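Local coordinates for protein citrinin polyketide synthase (Monascus purpureus, PDB 5MPT) that builds the keto-aldehyde precursor of the mycotoxin citrinin as a non-reducing polyketide synthase, of which this chain is the C-methylating domain, at residues Leu225-Met239 / Arg253-Val265. Sequence-based numbering, arbitrary orientation. Where two conformers were deposited one is given.
Sequences LPLLERLGVPVEYTM and RFKKYPFMKFKVV
L225 of helix 221-231 packs among F254, Y257 and M260, at the edge of the Rossmann-like methyltransferase sheet. Its CB sits over the centre of the Y257 ring, 3.7 Å from the centroid. Its CD2 lies over one face of F254, 3.4 Å from CD1 of that ring. M260 has two conformers. In one of them it bends at chi2 and chi3 (-62° and -63°), and its SD then lies beside L225 CG. That SD is 4.7 Å from the centroid of the Y237 ring, an oblique Met-aromatic contact. M239 is extended, and its SD meets F254 at CD2 and F262 at CE2, both obliquely. F259 packs against L225 and L228 of the helix, its CZ 4.0 Å from L228 CB. V235 CG1 lies over one face of its ring, while Y237 CB and L225 O meet the ring edge.

Strands 235-241 and 260-264 run parallel, joined by helix 244-253 in a beta-alpha-beta crossover. Strand 260-264 is the outermost on this side of the sheet. Y237 N donates to F259 O, K261 N to Y237 O, M239 N to K261 O and K263 N to M239 O. V265 touches bound S-adenosyl-L-homocysteine. The hydroxyl of Y237 turns away to hydrogen-bond E212.

At the polar edge, E229 OE1 approaches the rim of Y257, 3.6 Å from CE1. K256 NZ stays 4.3 Å from E229 OE1, too far for a salt bridge.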
ATOM      1  N   LEU A 225      -2.616 -11.367 -14.761  1.00 25.15           N
ATOM      2  CA  LEU A 225      -2.161 -12.122 -15.928  1.00 29.63           C
ATOM      3  C   LEU A 225      -3.045 -13.328 -16.186  1.00 32.18           C
ATOM      4  O   LEU A 225      -3.507 -13.488 -17.329  1.00 32.18           O
ATOM      5  CB  LEU A 225      -0.693 -12.523 -15.750  1.00 32.03           C
ATOM      6  CG  LEU A 225       0.382 -11.471 -16.051  1.00 35.22           C
ATOM      7  CD1 LEU A 225      -0.056 -10.072 -15.632  1.00 37.77           C
ATOM      8  CD2 LEU A 225       1.689 -11.838 -15.383  1.00 35.68           C
ATOM      9  N   PRO A 226      -3.305 -14.210 -15.209  1.00 32.77           N
ATOM     10  CA  PRO A 226      -4.283 -15.289 -15.432  1.00 31.07           C
ATOM     11  C   PRO A 226      -5.640 -14.767 -15.826  1.00 28.87           C
ATOM     12  O   PRO A 226      -6.335 -15.394 -16.643  1.00 29.56           O
ATOM     13  CB  PRO A 226      -4.330 -16.004 -14.076  1.00 33.59           C
ATOM     14  CG  PRO A 226      -3.069 -15.666 -13.420  1.00 35.21           C
ATOM     15  CD  PRO A 226      -2.697 -14.298 -13.871  1.00 34.31           C
ATOM     16  N   LEU A 227      -6.053 -13.636 -15.249  1.00 27.96           N
ATOM     17  CA  LEU A 227      -7.319 -13.030 -15.653  1.00 28.53           C
ATOM     18  C   LEU A 227      -7.328 -12.707 -17.146  1.00 28.63           C
ATOM     19  O   LEU A 227      -8.277 -13.046 -17.854  1.00 28.50           O
ATOM     20  CB  LEU A 227      -7.590 -11.772 -14.829  1.00 29.61           C
ATOM     21  CG  LEU A 227      -8.858 -11.022 -15.268  1.00 31.36           C
ATOM     22  CD1 LEU A 227     -10.102 -11.865 -14.993  1.00 33.18           C
ATOM     23  CD2 LEU A 227      -8.989  -9.664 -14.613  1.00 31.41           C
ATOM     24  N   LEU A 228      -6.295 -12.020 -17.636  1.00 28.65           N
ATOM     25  CA  LEU A 228      -6.272 -11.657 -19.053  1.00 28.33           C
ATOM     26  C   LEU A 228      -6.113 -12.890 -19.939  1.00 30.71           C
ATOM     27  O   LEU A 228      -6.643 -12.938 -21.053  1.00 29.51           O
ATOM     28  CB  LEU A 228      -5.145 -10.661 -19.304  1.00 26.71           C
ATOM     29  CG  LEU A 228      -5.321  -9.328 -18.571  1.00 25.83           C
ATOM     30  CD1 LEU A 228      -4.025  -8.563 -18.481  1.00 24.96           C
ATOM     31  CD2 LEU A 228      -6.365  -8.511 -19.295  1.00 26.22           C
ATOM     32  N   GLU A 229      -5.369 -13.886 -19.463  1.00 34.13           N
ATOM     33  CA  GLU A 229      -5.265 -15.161 -20.162  1.00 39.38           C
ATOM     34  C   GLU A 229      -6.645 -15.779 -20.376  1.00 36.38           C
ATOM     35  O   GLU A 229      -6.993 -16.184 -21.491  1.00 35.61           O
ATOM     36  CB  GLU A 229      -4.361 -16.089 -19.349  1.00 49.32           C
ATOM     37  CG  GLU A 229      -3.972 -17.407 -19.988  1.00 59.91           C
ATOM     38  CD  GLU A 229      -3.001 -18.192 -19.111  1.00 67.61           C
ATOM     39  OE1 GLU A 229      -3.305 -18.395 -17.911  1.00 71.28           O
ATOM     40  OE2 GLU A 229      -1.928 -18.588 -19.614  1.00 68.86           O
ATOM     41  N   ARG A 230      -7.466 -15.819 -19.329  1.00 41.06           N
ATOM     42  CA  ARG A 230      -8.779 -16.461 -19.401  0.52 42.95           C
ATOM     43  C   ARG A 230      -9.775 -15.654 -20.224  1.00 41.31           C
ATOM     44  O   ARG A 230     -10.665 -16.225 -20.861  1.00 35.85           O
ATOM     45  CB  ARG A 230      -9.337 -16.673 -17.989  0.52 45.47           C
ATOM     46  CG  ARG A 230     -10.858 -16.783 -17.931  0.52 44.02           C
ATOM     47  CD  ARG A 230     -11.352 -17.253 -16.578  0.52 41.79           C
ATOM     48  NE  ARG A 230     -11.101 -16.277 -15.521  0.52 39.83           N
ATOM     49  CZ  ARG A 230     -11.925 -15.283 -15.196  0.52 37.39           C
ATOM     50  NH1 ARG A 230     -13.065 -15.109 -15.846  0.52 36.35           N
ATOM     51  NH2 ARG A 230     -11.610 -14.459 -14.208  0.52 37.63           N
ATOM     52  N   LEU A 231      -9.674 -14.324 -20.191  1.00 37.51           N
ATOM     53  CA  LEU A 231     -10.594 -13.518 -20.995  1.00 35.01           C
ATOM     54  C   LEU A 231     -10.293 -13.632 -22.486  1.00 34.30           C
ATOM     55  O   LEU A 231     -11.217 -13.561 -23.306  1.00 35.74           O
ATOM     56  CB  LEU A 231     -10.555 -12.053 -20.573  1.00 35.36           C
ATOM     57  CG  LEU A 231     -10.979 -11.814 -19.127  1.00 35.24           C
ATOM     58  CD1 LEU A 231     -10.780 -10.343 -18.766  1.00 32.69           C
ATOM     59  CD2 LEU A 231     -12.443 -12.295 -18.870  1.00 37.70           C
ATOM     60  N   GLY A 232      -9.031 -13.827 -22.848  1.00 34.01           N
ATOM     61  CA  GLY A 232      -8.645 -14.109 -24.214  1.00 36.45           C
ATOM     62  C   GLY A 232      -8.819 -12.981 -25.204  1.00 39.87           C
ATOM     63  O   GLY A 232      -8.842 -13.241 -26.410  1.00 44.55           O
ATOM     64  N   VAL A 233      -8.932 -11.736 -24.753  1.00 39.80           N
ATOM     65  CA  VAL A 233      -8.995 -10.634 -25.713  1.00 41.84           C
ATOM     66  C   VAL A 233      -7.587 -10.084 -25.919  1.00 37.05           C
ATOM     67  O   VAL A 233      -6.755 -10.144 -25.004  1.00 31.27           O
ATOM     68  CB  VAL A 233      -9.959  -9.524 -25.268  1.00 47.10           C
ATOM     69  CG1 VAL A 233     -11.408 -10.044 -25.260  1.00 48.15           C
ATOM     70  CG2 VAL A 233      -9.525  -8.954 -23.918  1.00 47.53           C
ATOM     71  N   PRO A 234      -7.273  -9.552 -27.091  1.00 38.67           N
ATOM     72  CA  PRO A 234      -5.900  -9.099 -27.339  1.00 36.48           C
ATOM     73  C   PRO A 234      -5.475  -8.047 -26.327  1.00 31.53           C
ATOM     74  O   PRO A 234      -6.223  -7.120 -26.008  1.00 29.50           O
ATOM     75  CB  PRO A 234      -5.968  -8.532 -28.759  1.00 40.86           C
ATOM     76  CG  PRO A 234      -7.182  -9.142 -29.365  1.00 43.37           C
ATOM     77  CD  PRO A 234      -8.151  -9.322 -28.249  1.00 42.21           C
ATOM     78  N   VAL A 235      -4.258  -8.206 -25.824  1.00 31.01           N
ATOM     79  CA  VAL A 235      -3.742  -7.363 -24.751  1.00 32.17           C
ATOM     80  C   VAL A 235      -2.231  -7.289 -24.865  1.00 30.39           C
ATOM     81  O   VAL A 235      -1.571  -8.237 -25.296  1.00 33.18           O
ATOM     82  CB  VAL A 235      -4.157  -7.900 -23.359  1.00 34.30           C
ATOM     83  CG1 VAL A 235      -3.694  -9.332 -23.190  1.00 36.51           C
ATOM     84  CG2 VAL A 235      -3.572  -7.033 -22.237  1.00 33.21           C
ATOM     85  N   GLU A 236      -1.689  -6.140 -24.475  1.00 27.77           N
ATOM     86  CA  GLU A 236      -0.273  -5.967 -24.190  1.00 32.48           C
ATOM     87  C   GLU A 236      -0.183  -5.406 -22.780  1.00 31.46           C
ATOM     88  O   GLU A 236      -0.687  -4.306 -22.517  1.00 30.24           O
ATOM     89  CB  GLU A 236       0.385  -5.035 -25.222  1.00 40.18           C
ATOM     90  CG  GLU A 236       0.397  -5.600 -26.649  1.00 47.33           C
ATOM     91  CD  GLU A 236       0.695  -4.544 -27.723  1.00 47.44           C
ATOM     92  OE1 GLU A 236       1.048  -3.400 -27.360  1.00 46.29           O
ATOM     93  OE2 GLU A 236       0.572  -4.862 -28.930  1.00 46.09           O
ATOM     94  N   TYR A 237       0.399  -6.192 -21.863  1.00 31.93           N
ATOM     95  CA  TYR A 237       0.557  -5.824 -20.454  1.00 28.26           C
ATOM     96  C   TYR A 237       2.010  -5.492 -20.173  1.00 27.11           C
ATOM     97  O   TYR A 237       2.876  -6.367 -20.260  1.00 29.46           O
ATOM     98  CB  TYR A 237       0.104  -6.964 -19.566  1.00 27.63           C
ATOM     99  CG  TYR A 237      -0.097  -6.602 -18.118  1.00 27.34           C
ATOM    100  CD1 TYR A 237       0.980  -6.426 -17.260  1.00 27.51           C
ATOM    101  CD2 TYR A 237      -1.376  -6.475 -17.603  1.00 26.32           C
ATOM    102  CE1 TYR A 237       0.776  -6.127 -15.920  1.00 25.06           C
ATOM    103  CE2 TYR A 237      -1.589  -6.184 -16.280  1.00 25.64           C
ATOM    104  CZ  TYR A 237      -0.506  -6.006 -15.439  1.00 24.30           C
ATOM    105  OH  TYR A 237      -0.739  -5.714 -14.114  1.00 24.08           O
ATOM    106  N   THR A 238       2.279  -4.229 -19.855  1.00 23.83           N
ATOM    107  CA  THR A 238       3.621  -3.766 -19.571  1.00 25.34           C
ATOM    108  C   THR A 238       3.739  -3.666 -18.057  1.00 24.75           C
ATOM    109  O   THR A 238       3.103  -2.816 -17.418  1.00 24.32           O
ATOM    110  CB  THR A 238       3.906  -2.436 -20.274  1.00 27.00           C
ATOM    111  OG1 THR A 238       3.683  -2.578 -21.685  1.00 29.12           O
ATOM    112  CG2 THR A 238       5.345  -1.995 -20.051  1.00 28.34           C
ATOM    113  N   MET A 239       4.527  -4.559 -17.485  1.00 26.50           N
ATOM    114  CA  MET A 239       4.784  -4.561 -16.061  1.00 25.82           C
ATOM    115  C   MET A 239       6.041  -3.739 -15.806  1.00 25.78           C
ATOM    116  O   MET A 239       7.095  -4.010 -16.394  1.00 27.15           O
ATOM    117  CB  MET A 239       4.959  -5.989 -15.566  1.00 26.63           C
ATOM    118  CG  MET A 239       5.138  -6.079 -14.085  1.00 28.03           C
ATOM    119  SD  MET A 239       5.747  -7.682 -13.615  1.00 31.15           S
ATOM    120  CE  MET A 239       5.804  -7.445 -11.842  1.00 31.20           C
ATOM    121  N   ARG A 253       9.597 -15.054 -13.782  1.00 55.80           N
ATOM    122  CA  ARG A 253       8.367 -15.585 -13.198  1.00 50.56           C
ATOM    123  C   ARG A 253       7.210 -15.594 -14.195  1.00 52.54           C
ATOM    124  O   ARG A 253       6.498 -16.597 -14.329  1.00 53.92           O
ATOM    125  CB  ARG A 253       8.001 -14.757 -11.969  1.00 44.77           C
ATOM    126  CG  ARG A 253       6.746 -15.166 -11.237  1.00 43.22           C
ATOM    127  CD  ARG A 253       6.493 -14.191 -10.104  1.00 43.63           C
ATOM    128  NE  ARG A 253       5.400 -14.599  -9.237  1.00 44.40           N
ATOM    129  CZ  ARG A 253       4.906 -13.845  -8.262  1.00 45.23           C
ATOM    130  NH1 ARG A 253       5.401 -12.640  -8.040  1.00 45.17           N
ATOM    131  NH2 ARG A 253       3.904 -14.286  -7.520  1.00 45.55           N
ATOM    132  N   PHE A 254       6.999 -14.478 -14.899  1.00 52.92           N
ATOM    133  CA  PHE A 254       5.802 -14.290 -15.710  1.00 53.38           C
ATOM    134  C   PHE A 254       6.051 -14.531 -17.199  1.00 57.50           C
ATOM    135  O   PHE A 254       5.245 -14.102 -18.035  1.00 55.77           O
ATOM    136  CB  PHE A 254       5.241 -12.888 -15.471  1.00 49.39           C
ATOM    137  CG  PHE A 254       4.776 -12.650 -14.053  1.00 45.94           C
ATOM    138  CD1 PHE A 254       3.881 -13.526 -13.434  1.00 43.46           C
ATOM    139  CD2 PHE A 254       5.224 -11.555 -13.343  1.00 44.92           C
ATOM    140  CE1 PHE A 254       3.449 -13.306 -12.133  1.00 41.50           C
ATOM    141  CE2 PHE A 254       4.796 -11.334 -12.043  1.00 45.01           C
ATOM    142  CZ  PHE A 254       3.905 -12.216 -11.440  1.00 43.51           C
ATOM    143  N   LYS A 255       7.136 -15.230 -17.540  1.00 62.85           N
ATOM    144  CA  LYS A 255       7.434 -15.533 -18.937  1.00 65.97           C
ATOM    145  C   LYS A 255       6.312 -16.330 -19.584  1.00 58.73           C
ATOM    146  O   LYS A 255       6.028 -16.159 -20.774  1.00 58.49           O
ATOM    147  CB  LYS A 255       8.744 -16.309 -19.029  1.00 78.48           C
ATOM    148  CG  LYS A 255       9.213 -16.564 -20.443  1.00 91.11           C
ATOM    149  CD  LYS A 255      10.378 -17.535 -20.467  1.00100.76           C
ATOM    150  CE  LYS A 255      10.820 -17.827 -21.892  1.00104.74           C
ATOM    151  NZ  LYS A 255      11.256 -16.595 -22.603  1.00104.66           N
ATOM    152  N   LYS A 256       5.684 -17.223 -18.821  1.00 55.41           N
ATOM    153  CA  LYS A 256       4.557 -18.033 -19.271  1.00 57.24           C
ATOM    154  C   LYS A 256       3.635 -17.271 -20.209  1.00 57.43           C
ATOM    155  O   LYS A 256       3.113 -17.840 -21.172  1.00 61.53           O
ATOM    156  CB  LYS A 256       3.757 -18.524 -18.058  1.00 61.06           C
ATOM    157  CG  LYS A 256       2.453 -19.233 -18.385  1.00 66.18           C
ATOM    158  CD  LYS A 256       1.703 -19.621 -17.123  1.00 73.48           C
ATOM    159  CE  LYS A 256       0.443 -20.421 -17.442  1.00 80.72           C
ATOM    160  NZ  LYS A 256      -0.260 -20.906 -16.216  1.00 85.00           N
ATOM    161  N   TYR A 257       3.417 -15.992 -19.933  1.00 53.30           N
ATOM    162  CA  TYR A 257       2.389 -15.243 -20.633  1.00 50.10           C
ATOM    163  C   TYR A 257       3.006 -14.500 -21.814  1.00 49.20           C
ATOM    164  O   TYR A 257       3.950 -13.721 -21.619  1.00 47.54           O
ATOM    165  CB  TYR A 257       1.704 -14.280 -19.677  1.00 47.23           C
ATOM    166  CG  TYR A 257       1.160 -14.955 -18.433  1.00 43.96           C
ATOM    167  CD1 TYR A 257      -0.115 -15.506 -18.415  1.00 44.98           C
ATOM    168  CD2 TYR A 257       1.922 -15.044 -17.283  1.00 41.25           C
ATOM    169  CE1 TYR A 257      -0.614 -16.120 -17.297  1.00 45.82           C
ATOM    170  CE2 TYR A 257       1.419 -15.663 -16.142  1.00 41.95           C
ATOM    171  CZ  TYR A 257       0.154 -16.198 -16.158  1.00 44.45           C
ATOM    172  OH  TYR A 257      -0.363 -16.819 -15.034  1.00 45.09           O
ATOM    173  N   PRO A 258       2.530 -14.718 -23.045  1.00 51.47           N
ATOM    174  CA  PRO A 258       3.198 -14.128 -24.211  1.00 51.95           C
ATOM    175  C   PRO A 258       2.807 -12.688 -24.485  1.00 46.10           C
ATOM    176  O   PRO A 258       3.428 -12.050 -25.349  1.00 42.42           O
ATOM    177  CB  PRO A 258       2.736 -15.035 -25.350  1.00 55.88           C
ATOM    178  CG  PRO A 258       1.328 -15.371 -24.965  1.00 55.04           C
ATOM    179  CD  PRO A 258       1.330 -15.479 -23.446  1.00 53.19           C
ATOM    180  N   PHE A 259       1.794 -12.170 -23.793  1.00 43.21           N
ATOM    181  CA  PHE A 259       1.338 -10.802 -23.963  1.00 38.76           C
ATOM    182  C   PHE A 259       2.083  -9.822 -23.056  1.00 38.75           C
ATOM    183  O   PHE A 259       1.623  -8.690 -22.874  1.00 36.84           O
ATOM    184  CB  PHE A 259      -0.175 -10.713 -23.713  1.00 35.62           C
ATOM    185  CG  PHE A 259      -0.624 -11.245 -22.350  1.00 34.38           C
ATOM    186  CD1 PHE A 259      -0.389 -10.519 -21.190  1.00 34.15           C
ATOM    187  CD2 PHE A 259      -1.291 -12.453 -22.247  1.00 34.28           C
ATOM    188  CE1 PHE A 259      -0.794 -10.990 -19.955  1.00 34.30           C
ATOM    189  CE2 PHE A 259      -1.708 -12.933 -21.012  1.00 36.33           C
ATOM    190  CZ  PHE A 259      -1.455 -12.200 -19.862  1.00 35.96           C
ATOM    191  N   MET A 260       3.228 -10.212 -22.508  1.00 42.07           N
ATOM    192  CA  MET A 260       3.904  -9.415 -21.494  0.71 44.52           C
ATOM    193  C   MET A 260       5.067  -8.633 -22.083  1.00 45.39           C
ATOM    194  O   MET A 260       5.817  -9.138 -22.922  1.00 49.98           O
ATOM    195  CB  MET A 260       4.420 -10.298 -20.357  0.71 44.50           C
ATOM    196  CG  MET A 260       3.325 -10.923 -19.532  0.71 42.72           C
ATOM    197  SD  MET A 260       2.265  -9.737 -18.675  0.71 41.49           S
ATOM    198  CE  MET A 260       3.464  -8.972 -17.586  0.71 40.63           C
ATOM    199  N   LYS A 261       5.193  -7.394 -21.630  1.00 42.93           N
ATOM    200  CA  LYS A 261       6.397  -6.601 -21.766  1.00 43.22           C
ATOM    201  C   LYS A 261       6.842  -6.254 -20.347  1.00 37.66           C
ATOM    202  O   LYS A 261       6.014  -6.155 -19.437  1.00 35.80           O
ATOM    203  CB  LYS A 261       6.149  -5.327 -22.597  1.00 53.28           C
ATOM    204  CG  LYS A 261       5.372  -5.521 -23.927  1.00 62.76           C
ATOM    205  CD  LYS A 261       6.120  -6.351 -24.972  1.00 69.84           C
ATOM    206  CE  LYS A 261       7.336  -5.630 -25.538  1.00 75.62           C
ATOM    207  NZ  LYS A 261       8.055  -6.460 -26.555  1.00 79.45           N
ATOM    208  N   PHE A 262       8.154  -6.096 -20.146  1.00 36.82           N
ATOM    209  CA  PHE A 262       8.725  -5.759 -18.846  1.00 37.42           C
ATOM    210  C   PHE A 262       9.711  -4.604 -19.004  1.00 36.54           C
ATOM    211  O   PHE A 262      10.551  -4.628 -19.907  1.00 41.31           O
ATOM    212  CB  PHE A 262       9.476  -6.952 -18.217  1.00 40.48           C
ATOM    213  CG  PHE A 262       8.653  -8.184 -18.074  1.00 44.81           C
ATOM    214  CD1 PHE A 262       8.445  -9.026 -19.158  1.00 49.21           C
ATOM    215  CD2 PHE A 262       8.090  -8.514 -16.856  1.00 41.93           C
ATOM    216  CE1 PHE A 262       7.682 -10.171 -19.025  1.00 48.08           C
ATOM    217  CE2 PHE A 262       7.333  -9.646 -16.728  1.00 40.33           C
ATOM    218  CZ  PHE A 262       7.130 -10.476 -17.813  1.00 43.28           C
ATOM    219  N   LYS A 263       9.644  -3.613 -18.109  1.00 33.89           N
ATOM    220  CA  LYS A 263      10.454  -2.407 -18.266  1.00 36.08           C
ATOM    221  C   LYS A 263      10.562  -1.658 -16.934  1.00 34.75           C
ATOM    222  O   LYS A 263       9.618  -1.648 -16.137  1.00 33.34           O
ATOM    223  CB  LYS A 263       9.869  -1.483 -19.360  1.00 43.86           C
ATOM    224  CG  LYS A 263      10.711  -0.229 -19.673  1.00 58.27           C
ATOM    225  CD  LYS A 263      10.096   0.652 -20.801  1.00 67.82           C
ATOM    226  CE  LYS A 263      10.996   1.857 -21.168  1.00 70.75           C
ATOM    227  NZ  LYS A 263      10.438   2.692 -22.277  1.00 70.96           N
ATOM    228  N   VAL A 264      11.736  -1.057 -16.695  1.00 35.73           N
ATOM    229  CA  VAL A 264      11.957  -0.151 -15.566  1.00 35.88           C
ATOM    230  C   VAL A 264      11.377   1.216 -15.905  1.00 34.97           C
ATOM    231  O   VAL A 264      11.758   1.833 -16.909  1.00 37.34           O
ATOM    232  CB  VAL A 264      13.459  -0.033 -15.249  1.00 38.03           C
ATOM    233  CG1 VAL A 264      13.689   0.928 -14.086  1.00 37.20           C
ATOM    234  CG2 VAL A 264      14.058  -1.405 -14.930  1.00 41.14           C
ATOM    235  N   VAL A 265      10.474   1.715 -15.063  1.00 31.58           N
ATOM    236  CA  VAL A 265       9.834   3.007 -15.295  1.00 28.47           C
ATOM    237  C   VAL A 265       9.718   3.731 -13.967  1.00 26.69           C
ATOM    238  O   VAL A 265       9.234   3.164 -12.982  1.00 26.39           O
ATOM    239  CB  VAL A 265       8.446   2.875 -15.946  1.00 26.62           C
ATOM    240  CG1 VAL A 265       7.751   4.246 -16.008  1.00 23.02           C
ATOM    241  CG2 VAL A 265       8.570   2.252 -17.311  1.00 28.96           C
TER